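Local coordinates for protein exopolygalacturonate lyase (Vibrio vulnificus, PDB 5A29) that probably cleaves pectic polysaccharides by beta-elimination, as a manganese-binding lyase of polysaccharide lyase family 2, at residues 431-436 against 446-451; 415-420 against 437-442; 71-76 against 142-147. All blocks are in the same frame, centred on the assembly; numbering follows the deposited sequence.

Interaction 1 (431-436 against 446-451)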
loop_
_atom_site.group_PDB
_atom_site.type_symbol
_atom_site.label_atom_id
_atom_site.label_comp_id
_atom_site.label_asym_id
_atom_site.label_seq_id
_atom_site.Cartn_x
_atom_site.Cartn_y
_atom_site.Cartn_z
ATOM N N GLU A 431 6.358 9.089 -24.005
ATOM C CA GLU A 431 5.040 9.524 -23.568
ATOM C C GLU A 431 5.015 9.498 -22.013
ATOM O O GLU A 431 4.368 10.397 -21.392
ATOM C CB GLU A 431 3.970 8.553 -24.124
ATOM C CG GLU A 431 2.525 8.849 -23.672
ATOM C CD GLU A 431 1.485 8.030 -24.459
ATOM O OE1 GLU A 431 1.896 7.133 -25.264
ATOM O OE2 GLU A 431 0.252 8.254 -24.228
ATOM N N LEU A 432 5.712 8.518 -21.397
ATOM C CA LEU A 432 5.899 8.580 -19.924
ATOM C C LEU A 432 6.623 9.852 -19.568
ATOM O O LEU A 432 6.304 10.513 -18.549
ATOM C CB LEU A 432 6.725 7.400 -19.419
ATOM C CG LEU A 432 6.058 5.994 -19.423
ATOM C CD1 LEU A 432 7.047 4.919 -18.989
ATOM C CD2 LEU A 432 4.779 5.973 -18.589
ATOM N N TRP A 433 7.714 10.171 -20.304
ATOM C CA TRP A 433 8.429 11.399 -20.001
ATOM C C TRP A 433 7.489 12.632 -20.073
ATOM O O TRP A 433 7.508 13.490 -19.172
ATOM C CB TRP A 433 9.692 11.618 -20.930
ATOM C CG TRP A 433 10.415 12.883 -20.505
ATOM C CD1 TRP A 433 10.286 14.157 -21.000
ATOM C CD2 TRP A 433 11.348 12.954 -19.438
ATOM N NE1 TRP A 433 11.104 15.016 -20.282
ATOM C CE2 TRP A 433 11.783 14.291 -19.341
ATOM C CE3 TRP A 433 11.916 11.973 -18.584
ATOM C CZ2 TRP A 433 12.725 14.736 -18.339
ATOM C CZ3 TRP A 433 12.882 12.422 -17.588
ATOM C CH2 TRP A 433 13.250 13.765 -17.497
ATOM N N GLN A 434 6.669 12.759 -21.130
ATOM C CA GLN A 434 5.787 13.903 -21.260
ATOM C C GLN A 434 4.765 13.948 -20.078
ATOM O O GLN A 434 4.443 15.038 -19.574
ATOM C CB GLN A 434 4.961 13.815 -22.553
ATOM C CG GLN A 434 5.837 14.098 -23.795
ATOM C CD GLN A 434 6.360 15.522 -23.733
ATOM O OE1 GLN A 434 5.564 16.417 -23.608
ATOM N NE2 GLN A 434 7.691 15.720 -23.679
ATOM N N LEU A 435 4.329 12.800 -19.642
ATOM C CA LEU A 435 3.342 12.748 -18.533
ATOM C C LEU A 435 4.078 13.229 -17.244
ATOM O O LEU A 435 3.541 14.043 -16.464
ATOM C CB LEU A 435 2.900 11.301 -18.398
ATOM C CG LEU A 435 1.834 11.057 -17.366
ATOM C CD1 LEU A 435 0.663 11.971 -17.676
ATOM C CD2 LEU A 435 1.408 9.583 -17.367
ATOM N N ALA A 436 5.309 12.737 -17.022
ATOM C CA ALA A 436 6.034 13.119 -15.793
ATOM C C ALA A 436 6.324 14.630 -15.818
ATOM O O ALA A 436 6.225 15.311 -14.770
ATOM C CB ALA A 436 7.346 12.330 -15.654
ATOM N N GLY A 446 8.584 23.222 -11.300
ATOM C CA GLY A 446 9.259 23.890 -12.424
ATOM C C GLY A 446 9.264 22.992 -13.680
ATOM O O GLY A 446 8.307 22.254 -13.912
ATOM N N SER A 447 10.331 23.047 -14.485
ATOM C CA SER A 447 10.416 22.338 -15.788
ATOM C C SER A 447 11.464 21.255 -15.808
ATOM O O SER A 447 12.706 21.557 -15.682
ATOM C CB SER A 447 10.763 23.308 -16.951
ATOM O OG SER A 447 9.748 24.291 -16.949
ATOM N N LEU A 448 11.040 20.022 -16.130
ATOM C CA LEU A 448 12.025 18.946 -16.223
ATOM C C LEU A 448 12.771 19.137 -17.567
ATOM O O LEU A 448 13.906 18.670 -17.694
ATOM C CB LEU A 448 11.419 17.562 -16.293
ATOM C CG LEU A 448 10.431 17.165 -15.181
ATOM C CD1 LEU A 448 10.117 15.689 -15.280
ATOM C CD2 LEU A 448 10.987 17.507 -13.790
ATOM N N GLY A 449 12.107 19.778 -18.520
ATOM C CA GLY A 449 12.607 19.924 -19.930
ATOM C C GLY A 449 12.008 18.892 -20.891
ATOM O O GLY A 449 11.304 17.983 -20.471
ATOM N N ASN A 450 12.366 18.984 -22.169
ATOM C CA ASN A 450 11.630 18.288 -23.220
ATOM C C ASN A 450 12.021 16.862 -23.302
ATOM O O ASN A 450 11.258 16.076 -23.814
ATOM C CB ASN A 450 11.914 18.925 -24.603
ATOM C CG ASN A 450 11.305 20.307 -24.740
ATOM O OD1 ASN A 450 10.246 20.593 -24.165
ATOM N ND2 ASN A 450 11.937 21.160 -25.552
ATOM N N ASP A 451 13.182 16.491 -22.790
ATOM C CA ASP A 451 13.480 15.044 -22.694
ATOM C C ASP A 451 14.500 14.807 -21.599
ATOM O O ASP A 451 14.910 15.764 -20.931
ATOM C CB ASP A 451 14.000 14.499 -24.061
ATOM C CG ASP A 451 15.251 15.213 -24.512
ATOM O OD1 ASP A 451 16.095 15.583 -23.659
ATOM O OD2 ASP A 451 15.419 15.377 -25.723
HETATM O O HOH W 1 9.225 13.292 -24.364
#
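The indole NE1 of Trp-433 donates to the carbonyl O of Gly-449 across 3.0 Å, and an N-H...O angle of 173° makes the bond nearly straight. It ties helix 430-442 of the (alpha/alpha)7 barrel of this lyase family to the irregular chain that follows the short strand 446-447. The oxygen lies in the indole plane, only 4° out of it, while the donor stands tilted from the carbonyl plane. With CG anti to the backbone nitrogen (chi1 -177°), the indole leans out from the helix and slots between two levels of the returning chain. Over one face passes the backbone of Asp-451, whose CA stands 3.8 Å from the centroid of the five-membered ring of Trp-433, a CH-pi contact. The opposite face carries Leu-448 CD1 near its rim, and Leu-448 CB approaches Trp-433 CZ2 to 3.7 Å. Tyr-424, Leu-476 and Thr-480 from neighbouring helices also pack on this indole. Gly-449 has a positive phi that suits glycine, and there the chain turns its carbonyl toward the ring. At the outer margin Gln-434, bent at chi2, donates from NE2 to a water at 3.0 Å; that water in turn makes a weak bond to Asn-450 O.

Interaction 2 (415-420 against 437-442)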
loop_
_atom_site.group_PDB
_atom_site.type_symbol
_atom_site.label_atom_id
_atom_site.label_comp_id
_atom_site.label_asym_id
_atom_site.label_seq_id
_atom_site.Cartn_x
_atom_site.Cartn_y
_atom_site.Cartn_z
ATOM N N GLU A 415 2.270 10.956 -5.308
ATOM C CA GLU A 415 2.174 9.516 -5.309
ATOM C C GLU A 415 2.142 8.964 -6.744
ATOM O O GLU A 415 2.803 7.965 -7.053
ATOM C CB GLU A 415 0.853 9.049 -4.610
ATOM C CG GLU A 415 0.953 9.340 -3.125
ATOM C CD GLU A 415 -0.329 9.028 -2.365
ATOM O OE1 GLU A 415 -1.422 9.108 -2.959
ATOM O OE2 GLU A 415 -0.200 8.638 -1.198
ATOM N N TYR A 416 1.301 9.526 -7.585
ATOM C CA TYR A 416 1.025 8.865 -8.902
ATOM C C TYR A 416 2.229 9.064 -9.856
ATOM O O TYR A 416 2.417 8.307 -10.825
ATOM C CB TYR A 416 -0.180 9.503 -9.621
ATOM C CG TYR A 416 -1.498 9.006 -9.042
ATOM C CD1 TYR A 416 -1.548 8.357 -7.790
ATOM C CD2 TYR A 416 -2.684 9.214 -9.728
ATOM C CE1 TYR A 416 -2.767 7.948 -7.243
ATOM C CE2 TYR A 416 -3.906 8.807 -9.185
ATOM C CZ TYR A 416 -3.944 8.190 -7.960
ATOM O OH TYR A 416 -5.192 7.831 -7.451
ATOM N N LEU A 417 2.985 10.101 -9.595
ATOM C CA LEU A 417 4.249 10.348 -10.312
ATOM C C LEU A 417 5.280 9.240 -10.176
ATOM O O LEU A 417 6.026 8.910 -11.156
ATOM C CB LEU A 417 4.831 11.715 -9.881
ATOM C CG LEU A 417 6.226 12.049 -10.489
ATOM C CD1 LEU A 417 6.124 12.321 -11.988
ATOM C CD2 LEU A 417 6.746 13.335 -9.818
ATOM N N LEU A 418 5.425 8.699 -8.954
ATOM C CA LEU A 418 6.507 7.747 -8.724
ATOM C C LEU A 418 6.529 6.503 -9.656
ATOM O O LEU A 418 7.604 6.116 -10.132
ATOM C CB LEU A 418 6.541 7.341 -7.245
ATOM C CG LEU A 418 7.773 6.463 -6.817
ATOM C CD1 LEU A 418 9.045 7.308 -6.982
ATOM C CD2 LEU A 418 7.572 6.151 -5.349
ATOM N N PRO A 419 5.372 5.849 -9.872
ATOM C CA PRO A 419 5.341 4.700 -10.791
ATOM C C PRO A 419 5.697 5.115 -12.214
ATOM O O PRO A 419 6.273 4.285 -12.944
ATOM C CB PRO A 419 3.878 4.192 -10.721
ATOM C CG PRO A 419 3.345 4.734 -9.444
ATOM C CD PRO A 419 4.066 6.048 -9.197
ATOM N N ILE A 420 5.307 6.321 -12.637
ATOM C CA ILE A 420 5.586 6.760 -13.999
ATOM C C ILE A 420 7.123 6.899 -14.134
ATOM O O ILE A 420 7.706 6.472 -15.129
ATOM C CB ILE A 420 4.883 8.069 -14.300
ATOM C CG1 ILE A 420 3.359 7.811 -14.366
ATOM C CG2 ILE A 420 5.379 8.760 -15.581
ATOM C CD1 ILE A 420 2.665 9.107 -14.282
ATOM N N ALA A 437 6.724 15.179 -16.965
ATOM C CA ALA A 437 6.996 16.615 -17.069
ATOM C C ALA A 437 5.737 17.405 -16.792
ATOM O O ALA A 437 5.757 18.501 -16.124
ATOM C CB ALA A 437 7.540 17.007 -18.491
ATOM N N ASN A 438 4.612 16.905 -17.314
ATOM C CA ASN A 438 3.360 17.670 -17.101
ATOM C C ASN A 438 2.900 17.592 -15.590
ATOM O O ASN A 438 2.538 18.601 -14.987
ATOM C CB ASN A 438 2.240 17.168 -18.074
ATOM C CG ASN A 438 0.961 18.002 -17.983
ATOM O OD1 ASN A 438 0.157 17.807 -17.071
ATOM N ND2 ASN A 438 0.801 18.957 -18.872
ATOM N N MET A 439 2.987 16.424 -15.006
ATOM C CA MET A 439 2.629 16.247 -13.583
ATOM C C MET A 439 3.513 17.127 -12.693
ATOM O O MET A 439 3.008 17.828 -11.788
ATOM C CB MET A 439 2.764 14.787 -13.154
ATOM C CG MET A 439 1.725 13.779 -13.792
ATOM S SD MET A 439 2.036 12.171 -12.990
ATOM C CE MET A 439 0.462 11.432 -13.578
ATOM N N THR A 440 4.842 17.083 -12.919
ATOM C CA THR A 440 5.747 17.850 -12.031
ATOM C C THR A 440 5.506 19.336 -12.213
ATOM O O THR A 440 5.557 20.084 -11.216
ATOM C CB THR A 440 7.235 17.543 -12.254
ATOM O OG1 THR A 440 7.516 17.616 -13.665
ATOM C CG2 THR A 440 7.557 16.128 -11.745
ATOM N N HIS A 441 5.146 19.749 -13.427
ATOM C CA HIS A 441 4.794 21.144 -13.670
ATOM C C HIS A 441 3.608 21.573 -12.810
ATOM O O HIS A 441 3.644 22.634 -12.089
ATOM C CB HIS A 441 4.496 21.371 -15.136
ATOM C CG HIS A 441 3.863 22.696 -15.404
ATOM N ND1 HIS A 441 4.604 23.850 -15.571
ATOM C CD2 HIS A 441 2.557 23.066 -15.469
ATOM C CE1 HIS A 441 3.786 24.872 -15.740
ATOM N NE2 HIS A 441 2.539 24.422 -15.698
ATOM N N HIS A 442 2.580 20.719 -12.775
ATOM C CA HIS A 442 1.443 21.062 -11.985
ATOM C C HIS A 442 1.654 20.877 -10.500
ATOM O O HIS A 442 0.859 21.393 -9.758
ATOM C CB HIS A 442 0.182 20.313 -12.454
ATOM C CG HIS A 442 -0.280 20.794 -13.784
ATOM N ND1 HIS A 442 -0.831 22.050 -13.957
ATOM C CD2 HIS A 442 -0.267 20.207 -15.017
ATOM C CE1 HIS A 442 -1.111 22.238 -15.241
ATOM N NE2 HIS A 442 -0.772 21.136 -15.906
#
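The alpha-hairpin of consecutive antiparallel helices 417-426 and 430-442 is fastened here where the first begins and the second ends, with Leu-417 and Met-439 the nearest pair, CA to CA. Met-439 is the main wedge: its chain runs extended beyond CG, carrying the thioether across to the other helix. There Met-439 SD rests 3.9 Å from Leu-417 CA and closer still, 3.4 Å, to Ile-420 CD1. Ile-420 reaches toward Met-439 tip to tip. The methyl-to-methyl approach of Ile-420 CD1 to Met-439 CE, 3.3 Å, is tighter than usual van der Waals contact. Beside this pair Leu-417 and Thr-440 cross at about a right angle, and Leu-417 CD2 presses on Thr-440 CG2 at 3.5 Å. In the threonine, chi1 of 49° sets OG1 between the backbone N and carbonyl carbon, from where it bonds to Ala-436 O in its own helix, while the methyl faces the neighbouring helix. All five touching residues are buried, and the exchange between the segments is apolar. Around them, Trp-445 touches both Leu-417 and Thr-440, Tyr-416 leads off to helix 331-349 and bonds Asp-332 through its OH, and Leu-417 also meets Ser-472 of helix 467-480.

Interaction 3 (71-76 against 142-147)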
loop_
_atom_site.group_PDB
_atom_site.type_symbol
_atom_site.label_atom_id
_atom_site.label_comp_id
_atom_site.label_asym_id
_atom_site.label_seq_id
_atom_site.Cartn_x
_atom_site.Cartn_y
_atom_site.Cartn_z
ATOM N N TRP A 71 -5.733 0.883 22.235
ATOM C CA TRP A 71 -7.113 0.602 21.756
ATOM C C TRP A 71 -8.038 0.701 22.972
ATOM O O TRP A 71 -7.689 0.150 24.027
ATOM C CB TRP A 71 -7.209 -0.844 21.195
ATOM C CG TRP A 71 -8.500 -1.046 20.429
ATOM C CD1 TRP A 71 -9.656 -1.569 20.908
ATOM C CD2 TRP A 71 -8.758 -0.664 19.055
ATOM N NE1 TRP A 71 -10.645 -1.525 19.923
ATOM C CE2 TRP A 71 -10.110 -0.996 18.775
ATOM C CE3 TRP A 71 -7.967 -0.082 18.035
ATOM C CZ2 TRP A 71 -10.695 -0.779 17.534
ATOM C CZ3 TRP A 71 -8.552 0.132 16.773
ATOM C CH2 TRP A 71 -9.897 -0.235 16.530
ATOM N N ILE A 72 -9.173 1.385 22.817
ATOM C CA ILE A 72 -10.190 1.439 23.856
ATOM C C ILE A 72 -11.390 0.589 23.433
ATOM O O ILE A 72 -12.066 0.914 22.451
ATOM C CB ILE A 72 -10.662 2.874 24.082
ATOM C CG1 ILE A 72 -9.465 3.710 24.571
ATOM C CG2 ILE A 72 -11.797 2.905 25.139
ATOM C CD1 ILE A 72 -9.767 5.196 24.547
ATOM N N TYR A 73 -11.655 -0.478 24.177
ATOM C CA TYR A 73 -12.841 -1.312 23.907
ATOM C C TYR A 73 -14.190 -0.724 24.344
ATOM O O TYR A 73 -14.221 0.193 25.149
ATOM C CB TYR A 73 -12.666 -2.677 24.546
ATOM C CG TYR A 73 -11.606 -3.456 23.857
ATOM C CD1 TYR A 73 -11.923 -4.269 22.764
ATOM C CD2 TYR A 73 -10.293 -3.432 24.307
ATOM C CE1 TYR A 73 -10.963 -5.058 22.163
ATOM C CE2 TYR A 73 -9.309 -4.197 23.684
ATOM C CZ TYR A 73 -9.665 -4.978 22.589
ATOM O OH TYR A 73 -8.736 -5.754 21.967
ATOM N N PRO A 74 -15.313 -1.243 23.792
ATOM C CA PRO A 74 -16.578 -0.645 24.223
ATOM C C PRO A 74 -16.802 -0.695 25.773
ATOM O O PRO A 74 -17.452 0.197 26.301
ATOM C CB PRO A 74 -17.640 -1.446 23.426
ATOM C CG PRO A 74 -16.905 -1.885 22.173
ATOM C CD PRO A 74 -15.501 -2.208 22.681
ATOM N N ASP A 75 -16.277 -1.704 26.465
ATOM C CA ASP A 75 -16.514 -1.842 27.912
ATOM C C ASP A 75 -15.545 -0.943 28.691
ATOM O O ASP A 75 -15.598 -0.868 29.914
ATOM C CB ASP A 75 -16.366 -3.299 28.379
ATOM C CG ASP A 75 -14.938 -3.816 28.242
ATOM O OD1 ASP A 75 -14.180 -3.274 27.420
ATOM O OD2 ASP A 75 -14.563 -4.776 28.939
ATOM N N GLY A 76 -14.636 -0.300 27.975
ATOM C CA GLY A 76 -13.798 0.739 28.530
ATOM C C GLY A 76 -12.424 0.206 28.862
ATOM O O GLY A 76 -11.529 0.979 29.193
ATOM N N GLU A 142 -0.759 -10.656 25.764
ATOM C CA GLU A 142 -1.946 -11.394 25.332
ATOM C C GLU A 142 -2.285 -10.960 23.895
ATOM O O GLU A 142 -2.022 -9.797 23.522
ATOM C CB GLU A 142 -3.099 -11.025 26.252
ATOM C CG GLU A 142 -2.921 -11.574 27.673
ATOM C CD GLU A 142 -3.786 -10.838 28.683
ATOM O OE1 GLU A 142 -3.975 -9.589 28.560
ATOM O OE2 GLU A 142 -4.276 -11.515 29.612
ATOM N N LEU A 143 -2.915 -11.850 23.113
ATOM C CA LEU A 143 -3.512 -11.453 21.824
ATOM C C LEU A 143 -4.718 -10.593 22.004
ATOM O O LEU A 143 -5.496 -10.804 22.959
ATOM C CB LEU A 143 -3.898 -12.677 20.992
ATOM C CG LEU A 143 -2.714 -13.610 20.861
ATOM C CD1 LEU A 143 -3.166 -14.792 20.017
ATOM C CD2 LEU A 143 -1.457 -12.927 20.292
ATOM N N GLU A 144 -4.897 -9.626 21.100
ATOM C CA GLU A 144 -6.071 -8.784 21.140
ATOM C C GLU A 144 -6.849 -8.912 19.850
ATOM O O GLU A 144 -6.247 -9.071 18.791
ATOM C CB GLU A 144 -5.668 -7.297 21.356
ATOM C CG GLU A 144 -4.947 -7.065 22.707
ATOM C CD GLU A 144 -5.919 -7.096 23.889
ATOM O OE1 GLU A 144 -7.157 -6.887 23.691
ATOM O OE2 GLU A 144 -5.422 -7.256 25.023
ATOM N N GLY A 145 -8.174 -8.778 19.946
ATOM C CA GLY A 145 -9.094 -8.855 18.794
ATOM C C GLY A 145 -9.955 -7.614 18.872
ATOM O O GLY A 145 -10.942 -7.593 19.607
ATOM N N PRO A 146 -9.579 -6.543 18.152
ATOM C CA PRO A 146 -10.296 -5.255 18.227
ATOM C C PRO A 146 -11.751 -5.376 17.791
ATOM O O PRO A 146 -12.611 -4.541 18.166
ATOM C CB PRO A 146 -9.538 -4.360 17.218
ATOM C CG PRO A 146 -8.732 -5.321 16.376
ATOM C CD PRO A 146 -8.400 -6.490 17.264
ATOM N N GLN A 147 -12.010 -6.397 16.973
ATOM C CA GLN A 147 -13.342 -6.653 16.449
ATOM C C GLN A 147 -13.899 -7.937 17.091
ATOM O O GLN A 147 -13.443 -9.051 16.753
ATOM C CB GLN A 147 -13.336 -6.842 14.911
ATOM C CG GLN A 147 -14.735 -6.846 14.334
ATOM C CD GLN A 147 -14.699 -6.506 12.877
ATOM O OE1 GLN A 147 -14.243 -7.325 12.052
ATOM N NE2 GLN A 147 -15.125 -5.277 12.539
#
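Tyr-73 and Pro-146 give up the most surface here, with Trp-71 next, and together they join the ends of the two outermost strands of a four-stranded antiparallel sheet, 70-72 and 143-144, through side chains instead of backbone pairing. Pro-146 lays its CB over one face of the Trp-71 indole, 4.0 Å from the centroid of the six-membered ring and 22° off its normal, a CH-pi contact with the two side chains at about a right angle. Tyr-73, the residue with the most buried surface, is itself covered by Trp-71, whose CD1 sits over the centre of the phenol face, 3.7 Å above its plane. The tyrosine presents its edge to Gly-145: the carbonyl O of Gly-145 lies near the ring plane, 3.6 Å from Tyr-73 CE1. Tyr-73 OH lies 2.6 Å from Glu-144 OE1, with ring and carboxylate planes 45° apart. Glu-144 is bent at chi2 (-75°), which folds the carboxylate back to where Arg-77 forms a salt bridge with OE1 and Asn-137 donates to OE2. Trp-71 NE1 bonds the carbonyl O of Glu-552, and the backbones of Pro-146 and Glu-552 are hydrogen-bonded. The side chain of Pro-146 is also about 5 Å from that of the manganese ligand His-133. Given the Arg-77 salt bridge and the Asn-137 bond, the buried carboxylate of Glu-144 would be expected to favour its ionised form.

Overall arrangement
Interactions 1 and 2 are neighbours, with centres 9 Å apart, and both use helix 430-442: its first half faces the chain at 446-451, its second half the start of helix 417-426. They touch directly, as Leu-435 CD2 lies 3.4 Å from Ile-420 CD1. Interaction 2 is wholly buried and apolar, whereas interaction 1, nearer the surface, mixes an indole hydrogen bond with a margin bridged weakly by one water. Interaction 3 lies on the opposite side of the chain's centre, centre to centre about 41 Å from interaction 2 and 50 Å from interaction 1. It is buried too, but belongs to a sheet close to the manganese site and combines aromatic packing with a charged cluster.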